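Tryptophan halogenase superfamily (Brevundimonas sp. BAL3, PDB 6FRL) is a flavin-dependent halogenase of the tryptophan halogenase superfamily that prefers bromination over chlorination. Local coordinates at residues B[392-397]-B[421-426]; B[425-430]-B[438-443]. All coordinates share one frame; numbering follows the deposited sequence.

Contact 1 of 2, residues B[392-397]-B[421-426]; sequences RVRDFI and PETLER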
ATOM      1  N   ARG B 392     -10.905   9.645   0.124  1.00 29.24           N
ATOM      2  CA  ARG B 392      -9.643   9.889   0.831  1.00 28.50           C
ATOM      3  C   ARG B 392      -9.149  11.339   0.684  1.00 26.27           C
ATOM      4  O   ARG B 392      -8.622  11.904   1.630  1.00 28.48           O
ATOM      5  CB  ARG B 392      -8.578   8.867   0.434  1.00 28.36           C
ATOM      6  CG  ARG B 392      -8.955   7.405   0.645  1.00 30.07           C
ATOM      7  CD  ARG B 392      -8.977   7.004   2.090  1.00 32.17           C
ATOM      8  NE  ARG B 392     -10.134   7.546   2.804  1.00 34.03           N
ATOM      9  CZ  ARG B 392     -11.376   7.073   2.724  1.00 34.79           C
ATOM     10  NH1 ARG B 392     -11.666   6.018   1.956  1.00 33.68           N
ATOM     11  NH2 ARG B 392     -12.342   7.676   3.421  1.00 34.88           N
ATOM     12  N   VAL B 393      -9.406  11.980  -0.450  1.00 26.65           N
ATOM     13  CA  VAL B 393      -9.058  13.416  -0.617  1.00 27.59           C
ATOM     14  C   VAL B 393     -10.043  14.326   0.127  1.00 28.44           C
ATOM     15  O   VAL B 393      -9.641  15.317   0.770  1.00 32.07           O
ATOM     16  CB  VAL B 393      -8.976  13.822  -2.108  1.00 26.58           C
ATOM     17  CG1 VAL B 393      -8.740  15.328  -2.284  1.00 25.89           C
ATOM     18  CG2 VAL B 393      -7.874  13.026  -2.814  1.00 25.55           C
ATOM     19  N   ARG B 394     -11.323  14.019   0.005  1.00 28.57           N
ATOM     20  CA  ARG B 394     -12.345  14.699   0.820  1.00 31.05           C
ATOM     21  C   ARG B 394     -11.988  14.785   2.326  1.00 30.13           C
ATOM     22  O   ARG B 394     -11.969  15.875   2.909  1.00 30.98           O
ATOM     23  CB  ARG B 394     -13.688  13.997   0.634  1.00 31.20           C
ATOM     24  CG  ARG B 394     -14.867  14.581   1.400  1.00 32.19           C
ATOM     25  CD  ARG B 394     -15.935  13.526   1.549  1.00 33.45           C
ATOM     26  NE  ARG B 394     -15.457  12.347   2.281  1.00 34.40           N
ATOM     27  CZ  ARG B 394     -16.143  11.211   2.409  1.00 34.69           C
ATOM     28  NH1 ARG B 394     -17.345  11.097   1.857  1.00 33.04           N
ATOM     29  NH2 ARG B 394     -15.618  10.186   3.091  1.00 34.75           N
ATOM     30  N   ASP B 395     -11.698  13.631   2.924  1.00 31.36           N
ATOM     31  CA  ASP B 395     -11.328  13.539   4.343  1.00 32.15           C
ATOM     32  C   ASP B 395     -10.109  14.380   4.698  1.00 32.94           C
ATOM     33  O   ASP B 395     -10.114  15.046   5.723  1.00 35.96           O
ATOM     34  CB  ASP B 395     -11.082  12.077   4.750  1.00 31.65           C
ATOM     35  CG  ASP B 395     -12.362  11.259   4.785  1.00 32.65           C
ATOM     36  OD1 ASP B 395     -13.446  11.792   4.444  1.00 34.63           O
ATOM     37  OD2 ASP B 395     -12.274  10.074   5.141  1.00 31.33           O
ATOM     38  N   PHE B 396      -9.066  14.360   3.871  1.00 30.38           N
ATOM     39  CA  PHE B 396      -7.933  15.253   4.114  1.00 29.74           C
ATOM     40  C   PHE B 396      -8.364  16.713   4.103  1.00 28.74           C
ATOM     41  O   PHE B 396      -7.946  17.473   4.980  1.00 26.31           O
ATOM     42  CB  PHE B 396      -6.804  14.996   3.095  1.00 30.80           C
ATOM     43  CG  PHE B 396      -5.508  15.696   3.408  1.00 29.96           C
ATOM     44  CD1 PHE B 396      -4.852  15.457   4.612  1.00 30.65           C
ATOM     45  CD2 PHE B 396      -4.904  16.540   2.476  1.00 30.16           C
ATOM     46  CE1 PHE B 396      -3.627  16.091   4.898  1.00 28.28           C
ATOM     47  CE2 PHE B 396      -3.696  17.166   2.756  1.00 30.07           C
ATOM     48  CZ  PHE B 396      -3.059  16.940   3.981  1.00 27.73           C
ATOM     49  N   ILE B 397      -9.206  17.104   3.125  1.00 28.95           N
ATOM     50  CA  ILE B 397      -9.707  18.496   3.053  1.00 28.61           C
ATOM     51  C   ILE B 397     -10.547  18.861   4.303  1.00 29.04           C
ATOM     52  O   ILE B 397     -10.328  19.885   4.931  1.00 25.81           O
ATOM     53  CB  ILE B 397     -10.490  18.765   1.736  1.00 25.53           C
ATOM     54  CG1 ILE B 397      -9.495  18.749   0.563  1.00 25.36           C
ATOM     55  CG2 ILE B 397     -11.215  20.109   1.797  1.00 22.31           C
ATOM     56  CD1 ILE B 397     -10.111  18.603  -0.806  1.00 24.51           C
ATOM     57  N   PRO B 421     -16.961  12.375   8.485  1.00 30.32           N
ATOM     58  CA  PRO B 421     -17.068  10.960   8.224  1.00 30.52           C
ATOM     59  C   PRO B 421     -16.352  10.109   9.280  1.00 32.89           C
ATOM     60  O   PRO B 421     -15.351  10.545   9.851  1.00 33.13           O
ATOM     61  CB  PRO B 421     -16.408  10.815   6.844  1.00 30.65           C
ATOM     62  CG  PRO B 421     -16.629  12.146   6.198  1.00 33.12           C
ATOM     63  CD  PRO B 421     -16.470  13.128   7.318  1.00 30.09           C
ATOM     64  N   GLU B 422     -16.893   8.916   9.531  1.00 37.79           N
ATOM     65  CA  GLU B 422     -16.294   7.908  10.415  1.00 41.38           C
ATOM     66  C   GLU B 422     -14.851   7.546  10.050  1.00 39.46           C
ATOM     67  O   GLU B 422     -14.033   7.301  10.939  1.00 43.91           O
ATOM     68  CB  GLU B 422     -17.177   6.633  10.477  1.00 47.41           C
ATOM     69  CG  GLU B 422     -16.426   5.328  10.808  1.00 59.83           C
ATOM     70  CD  GLU B 422     -17.270   4.290  11.565  1.00 68.94           C
ATOM     71  OE1 GLU B 422     -18.479   4.120  11.241  1.00 71.02           O
ATOM     72  OE2 GLU B 422     -16.704   3.651  12.494  1.00 69.47           O
ATOM     73  N   THR B 423     -14.542   7.477   8.764  1.00 37.74           N
ATOM     74  CA  THR B 423     -13.150   7.231   8.308  1.00 35.23           C
ATOM     75  C   THR B 423     -12.131   8.253   8.890  1.00 32.62           C
ATOM     76  O   THR B 423     -11.028   7.868   9.298  1.00 32.37           O
ATOM     77  CB  THR B 423     -13.073   7.256   6.773  1.00 33.56           C
ATOM     78  OG1 THR B 423     -13.869   8.328   6.296  1.00 34.01           O
ATOM     79  CG2 THR B 423     -13.614   5.968   6.187  1.00 34.35           C
ATOM     80  N   LEU B 424     -12.541   9.522   8.956  1.00 30.45           N
ATOM     81  CA  LEU B 424     -11.760  10.589   9.552  1.00 31.71           C
ATOM     82  C   LEU B 424     -11.780  10.594  11.087  1.00 33.32           C
ATOM     83  O   LEU B 424     -10.772  10.984  11.717  1.00 33.10           O
ATOM     84  CB  LEU B 424     -12.238  11.949   9.040  1.00 30.66           C
ATOM     85  CG  LEU B 424     -11.421  13.160   9.501  1.00 32.13           C
ATOM     86  CD1 LEU B 424      -9.941  13.010   9.112  1.00 31.54           C
ATOM     87  CD2 LEU B 424     -12.019  14.414   8.887  1.00 33.56           C
ATOM     88  N   GLU B 425     -12.917  10.214  11.682  1.00 35.17           N
ATOM     89  CA  GLU B 425     -13.011  10.063  13.149  1.00 36.38           C
ATOM     90  C   GLU B 425     -11.966   9.069  13.630  1.00 33.16           C
ATOM     91  O   GLU B 425     -11.267   9.330  14.603  1.00 31.99           O
ATOM     92  CB  GLU B 425     -14.409   9.609  13.607  1.00 38.42           C
ATOM     93  CG  GLU B 425     -15.453  10.728  13.682  1.00 41.49           C
ATOM     94  CD  GLU B 425     -16.882  10.229  14.003  1.00 48.41           C
ATOM     95  OE1 GLU B 425     -17.108   8.987  14.110  1.00 49.40           O
ATOM     96  OE2 GLU B 425     -17.793  11.092  14.136  1.00 45.12           O
ATOM     97  N   ARG B 426     -11.858   7.950  12.929  1.00 31.32           N
ATOM     98  CA  ARG B 426     -10.907   6.904  13.290  1.00 35.49           C
ATOM     99  C   ARG B 426      -9.451   7.356  13.185  1.00 34.21           C
ATOM    100  O   ARG B 426      -8.650   7.002  14.052  1.00 35.02           O
ATOM    101  CB  ARG B 426     -11.092   5.667  12.406  1.00 38.80           C
ATOM    102  CG  ARG B 426     -12.299   4.821  12.764  1.00 41.27           C
ATOM    103  CD  ARG B 426     -12.426   3.710  11.750  1.00 46.95           C
ATOM    104  NE  ARG B 426     -11.171   2.931  11.697  1.00 50.16           N
ATOM    105  CZ  ARG B 426     -10.834   2.067  10.738  1.00 50.97           C
ATOM    106  NH1 ARG B 426     -11.639   1.835   9.693  1.00 49.94           N
ATOM    107  NH2 ARG B 426      -9.675   1.423  10.836  1.00 50.06           N
TER
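D395 on helix 376-402 and T423 on helix 422-434 meet through a side-chain hydrogen bond, and the CA-CB bond of the aspartate points at the other helix. Its CG lies anti to the carbonyl carbon, beside the backbone N (chi1 -70°), and faces the flank of L424, with D395 CG 4.3 Å from L424 CB. Beyond CG the carboxylate divides its work. OD1 receives R394 side-on: R394 NE lies 3.0 Å from D395 OD1, and R394 NH2 reaches the same oxygen from the same face of the carboxylate. OD1 also rests against the proline ring, D395 OD1 to P421 CG being 3.7 Å. The other oxygen, OD2, takes the T423 hydroxyl on its syn side, with T423 OG1 donating to D395 OD2 over 2.6 Å. From above the carboxylate plane R392 adds a nearly straight bond, NH2 to D395 OD2, with an N-H...O angle of 163°. Two bonds thus hold each oxygen, fixing the group's rotation, and the two guanidinium groups would probably favour its charged form.

The motif is a salt-bridge network set where two helices cross at -58°, their local axes 9.9 Å apart, in the C-terminal helical part of the halogenase fold. P421 stands at the N-cap, and its apolar ring offers a surface for R394, which lays one face of its guanidinium over it, R394 NH2 coming 3.8 Å from P421 CG, while W242 makes a cation-pi contact with the same arginine. L424, a branched apolar residue, fills in beside the backbone; its CD2 is 3.7 Å from D395 O, and its side chain also packs on I398, L399 and W450.

Contact 2 of 2, residues B[425-430]-B[438-443]; sequences ERKIAL and VRYRWE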
ATOM      1  N   GLU B 425     -12.917  10.214  11.682  1.00 35.17           N
ATOM      2  CA  GLU B 425     -13.011  10.063  13.149  1.00 36.38           C
ATOM      3  C   GLU B 425     -11.966   9.069  13.630  1.00 33.16           C
ATOM      4  O   GLU B 425     -11.267   9.330  14.603  1.00 31.99           O
ATOM      5  CB  GLU B 425     -14.409   9.609  13.607  1.00 38.42           C
ATOM      6  CG  GLU B 425     -15.453  10.728  13.682  1.00 41.49           C
ATOM      7  CD  GLU B 425     -16.882  10.229  14.003  1.00 48.41           C
ATOM      8  OE1 GLU B 425     -17.108   8.987  14.110  1.00 49.40           O
ATOM      9  OE2 GLU B 425     -17.793  11.092  14.136  1.00 45.12           O
ATOM     10  N   ARG B 426     -11.858   7.950  12.929  1.00 31.32           N
ATOM     11  CA  ARG B 426     -10.907   6.904  13.290  1.00 35.49           C
ATOM     12  C   ARG B 426      -9.451   7.356  13.185  1.00 34.21           C
ATOM     13  O   ARG B 426      -8.650   7.002  14.052  1.00 35.02           O
ATOM     14  CB  ARG B 426     -11.092   5.667  12.406  1.00 38.80           C
ATOM     15  CG  ARG B 426     -12.299   4.821  12.764  1.00 41.27           C
ATOM     16  CD  ARG B 426     -12.426   3.710  11.750  1.00 46.95           C
ATOM     17  NE  ARG B 426     -11.171   2.931  11.697  1.00 50.16           N
ATOM     18  CZ  ARG B 426     -10.834   2.067  10.738  1.00 50.97           C
ATOM     19  NH1 ARG B 426     -11.639   1.835   9.693  1.00 49.94           N
ATOM     20  NH2 ARG B 426      -9.675   1.423  10.836  1.00 50.06           N
ATOM     21  N   LYS B 427      -9.131   8.117  12.131  1.00 30.04           N
ATOM     22  CA  LYS B 427      -7.799   8.692  11.958  1.00 31.06           C
ATOM     23  C   LYS B 427      -7.438   9.616  13.101  1.00 31.52           C
ATOM     24  O   LYS B 427      -6.377   9.459  13.699  1.00 32.40           O
ATOM     25  CB  LYS B 427      -7.668   9.471  10.635  1.00 31.24           C
ATOM     26  CG  LYS B 427      -7.242   8.637   9.446  1.00 31.79           C
ATOM     27  CD  LYS B 427      -7.194   9.444   8.155  1.00 33.49           C
ATOM     28  CE  LYS B 427      -6.000   9.069   7.291  1.00 34.13           C
ATOM     29  NZ  LYS B 427      -6.270   7.872   6.499  1.00 36.32           N
ATOM     30  N   ILE B 428      -8.331  10.573  13.389  1.00 33.50           N
ATOM     31  CA  ILE B 428      -8.109  11.563  14.451  1.00 31.21           C
ATOM     32  C   ILE B 428      -7.986  10.847  15.786  1.00 32.78           C
ATOM     33  O   ILE B 428      -7.141  11.219  16.583  1.00 35.26           O
ATOM     34  CB  ILE B 428      -9.214  12.639  14.483  1.00 29.85           C
ATOM     35  CG1 ILE B 428      -9.125  13.524  13.241  1.00 28.75           C
ATOM     36  CG2 ILE B 428      -9.109  13.531  15.710  1.00 28.42           C
ATOM     37  CD1 ILE B 428     -10.307  14.469  13.103  1.00 30.07           C
ATOM     38  N   ALA B 429      -8.780   9.797  16.007  1.00 32.76           N
ATOM     39  CA  ALA B 429      -8.755   9.052  17.286  1.00 33.00           C
ATOM     40  C   ALA B 429      -7.448   8.250  17.500  1.00 30.90           C
ATOM     41  O   ALA B 429      -6.912   8.249  18.598  1.00 35.54           O
ATOM     42  CB  ALA B 429      -9.997   8.147  17.439  1.00 30.94           C
ATOM     43  N   LEU B 430      -6.938   7.591  16.476  1.00 28.75           N
ATOM     44  CA  LEU B 430      -5.668   6.854  16.629  1.00 26.77           C
ATOM     45  C   LEU B 430      -4.487   7.821  16.716  1.00 26.21           C
ATOM     46  O   LEU B 430      -3.512   7.524  17.403  1.00 24.73           O
ATOM     47  CB  LEU B 430      -5.443   5.819  15.545  1.00 24.80           C
ATOM     48  CG  LEU B 430      -4.218   4.916  15.761  1.00 26.15           C
ATOM     49  CD1 LEU B 430      -4.376   3.974  16.962  1.00 26.29           C
ATOM     50  CD2 LEU B 430      -3.879   4.136  14.490  1.00 24.82           C
ATOM     51  N   VAL B 438      -3.787   5.762  10.505  1.00 33.07           N
ATOM     52  CA  VAL B 438      -4.673   4.773   9.910  1.00 34.80           C
ATOM     53  C   VAL B 438      -4.455   4.889   8.402  1.00 35.88           C
ATOM     54  O   VAL B 438      -4.453   5.995   7.833  1.00 36.91           O
ATOM     55  CB  VAL B 438      -6.163   5.036  10.280  1.00 34.95           C
ATOM     56  CG1 VAL B 438      -7.084   4.086   9.525  1.00 33.35           C
ATOM     57  CG2 VAL B 438      -6.361   4.934  11.784  1.00 34.71           C
ATOM     58  N   ARG B 439      -4.247   3.755   7.762  1.00 39.62           N
ATOM     59  CA  ARG B 439      -3.951   3.740   6.340  1.00 48.27           C
ATOM     60  C   ARG B 439      -5.056   2.989   5.606  1.00 43.63           C
ATOM     61  O   ARG B 439      -5.310   1.803   5.853  1.00 41.25           O
ATOM     62  CB  ARG B 439      -2.572   3.124   6.095  1.00 61.34           C
ATOM     63  CG  ARG B 439      -1.437   4.078   6.495  1.00 74.78           C
ATOM     64  CD  ARG B 439      -0.029   3.521   6.241  1.00 80.61           C
ATOM     65  NE  ARG B 439       0.909   3.957   7.293  1.00 89.24           N
ATOM     66  CZ  ARG B 439       2.234   4.110   7.162  1.00 96.33           C
ATOM     67  NH1 ARG B 439       2.854   3.860   6.005  1.00104.82           N
ATOM     68  NH2 ARG B 439       2.951   4.530   8.208  1.00 85.58           N
ATOM     69  N   TYR B 440      -5.745   3.713   4.739  1.00 39.22           N
ATOM     70  CA  TYR B 440      -6.711   3.121   3.844  1.00 38.44           C
ATOM     71  C   TYR B 440      -6.068   2.961   2.464  1.00 37.70           C
ATOM     72  O   TYR B 440      -4.936   3.411   2.215  1.00 38.96           O
ATOM     73  CB  TYR B 440      -7.957   3.996   3.797  1.00 39.00           C
ATOM     74  CG  TYR B 440      -8.641   4.243   5.147  1.00 37.82           C
ATOM     75  CD1 TYR B 440      -9.250   3.204   5.860  1.00 39.31           C
ATOM     76  CD2 TYR B 440      -8.690   5.528   5.709  1.00 39.08           C
ATOM     77  CE1 TYR B 440      -9.878   3.432   7.090  1.00 37.11           C
ATOM     78  CE2 TYR B 440      -9.340   5.773   6.930  1.00 38.99           C
ATOM     79  CZ  TYR B 440      -9.933   4.714   7.615  1.00 38.40           C
ATOM     80  OH  TYR B 440     -10.551   4.956   8.824  1.00 39.10           O
ATOM     81  N   ARG B 441      -6.771   2.303   1.558  1.00 40.35           N
ATOM     82  CA  ARG B 441      -6.287   2.164   0.165  1.00 41.08           C
ATOM     83  C   ARG B 441      -6.561   3.492  -0.543  1.00 37.15           C
ATOM     84  O   ARG B 441      -7.542   4.212  -0.211  1.00 31.17           O
ATOM     85  CB  ARG B 441      -6.989   1.024  -0.602  1.00 44.61           C
ATOM     86  CG  ARG B 441      -7.013  -0.331   0.096  1.00 49.01           C
ATOM     87  CD  ARG B 441      -7.983  -1.312  -0.569  1.00 56.16           C
ATOM     88  NE  ARG B 441      -9.414  -0.962  -0.421  1.00 63.83           N
ATOM     89  CZ  ARG B 441     -10.384  -1.228  -1.318  1.00 64.39           C
ATOM     90  NH1 ARG B 441     -10.118  -1.851  -2.469  1.00 67.53           N
ATOM     91  NH2 ARG B 441     -11.641  -0.859  -1.070  1.00 61.52           N
ATOM     92  N   TRP B 442      -5.691   3.809  -1.498  1.00 35.51           N
ATOM     93  CA  TRP B 442      -5.913   4.894  -2.478  1.00 36.87           C
ATOM     94  C   TRP B 442      -5.761   6.321  -1.927  1.00 36.91           C
ATOM     95  O   TRP B 442      -6.342   7.270  -2.463  1.00 40.60           O
ATOM     96  CB  TRP B 442      -7.258   4.693  -3.225  1.00 38.65           C
ATOM     97  CG  TRP B 442      -7.357   3.318  -3.836  1.00 40.69           C
ATOM     98  CD1 TRP B 442      -8.216   2.301  -3.492  1.00 42.50           C
ATOM     99  CD2 TRP B 442      -6.532   2.811  -4.876  1.00 44.26           C
ATOM    100  NE1 TRP B 442      -7.984   1.200  -4.285  1.00 42.97           N
ATOM    101  CE2 TRP B 442      -6.949   1.483  -5.135  1.00 44.48           C
ATOM    102  CE3 TRP B 442      -5.477   3.361  -5.634  1.00 51.62           C
ATOM    103  CZ2 TRP B 442      -6.339   0.687  -6.099  1.00 49.54           C
ATOM    104  CZ3 TRP B 442      -4.870   2.577  -6.614  1.00 52.37           C
ATOM    105  CH2 TRP B 442      -5.306   1.250  -6.840  1.00 57.17           C
ATOM    106  N   GLU B 443      -4.942   6.466  -0.886  1.00 36.72           N
ATOM    107  CA  GLU B 443      -4.608   7.769  -0.309  1.00 36.49           C
ATOM    108  C   GLU B 443      -3.707   8.537  -1.288  1.00 31.43           C
ATOM    109  O   GLU B 443      -2.666   8.046  -1.693  1.00 30.58           O
ATOM    110  CB  GLU B 443      -3.807   7.603   0.996  1.00 41.52           C
ATOM    111  CG  GLU B 443      -4.461   6.837   2.139  1.00 46.88           C
ATOM    112  CD  GLU B 443      -5.317   7.682   3.079  1.00 47.91           C
ATOM    113  OE1 GLU B 443      -5.760   7.100   4.072  1.00 49.49           O
ATOM    114  OE2 GLU B 443      -5.556   8.892   2.856  1.00 50.73           O
TER
HETATM  115  O   HOH W   1      -4.323   8.306  12.481  1.00 25.44           O
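K427 and E443 reach toward each other tip to tip, and their salt bridge, K427 NZ to E443 OE1 at 2.6 Å, is the polar heart of this contact. A long lysine suits the place because its amine must travel from the helix to the loop; there NZ also donates to V438 O over 2.9 Å, from above the carbonyl plane. The same amine lies obliquely by the Y440 ring, with W450 supplying a cation-pi partner. An alanine in place of K427 would probably leave E443 without its charge mate in this contact and V438 O without the lysine donor.

The next shell sets these groups in place. E443 OE1 takes a weak bond from Y440 N besides the lysine. V438, compact and branched, wedges between helix and ring: its CG2 lies 3.8 Å from L430 CD2, while CG1 sits over one face of the Y440 ring, near the rim. The tyrosine hydroxyl lies over a face of the R426 guanidinium, the two planes nearly perpendicular; OH is 3.4 Å from R426 NH1 without a hydrogen bond, its polar partner being T423 O. A water spans the backbones, donating to K427 O at 2.7 Å and accepting from V438 N.

Segment 438-443 lies in the loop between helix 422-434 and helix 447-456. It starts beside the first of these at V438 and leads away from it toward helix 376-402, where Y440 and E443 touch R392, with E443 also meeting W450 of helix 447-456, and E381 of the second subunit packing on V438 and L430.

Contacts 1 and 2 lie about 7 Å apart, centre to centre, each using helix 422-434, in overlapping segments that share E425 and R426. A probable hydrogen bond, 3.0 Å from T423 O to Y440 OH, ties the first turn of the helix to the loop that follows it. R392 is the other bridge: while its tip serves the carboxylate of contact 1, its CD packs 3.6 Å from Y440 CB. Bound glycerol, probably from the crystallisation liquor, comes about 5 Å from the side chain of R392 and about 4 Å from that of Y440, and R441 NH2 hydrogen-bonds to a glycerol. R426 adds weak, long ion pairs to E381 and D384 of the second subunit.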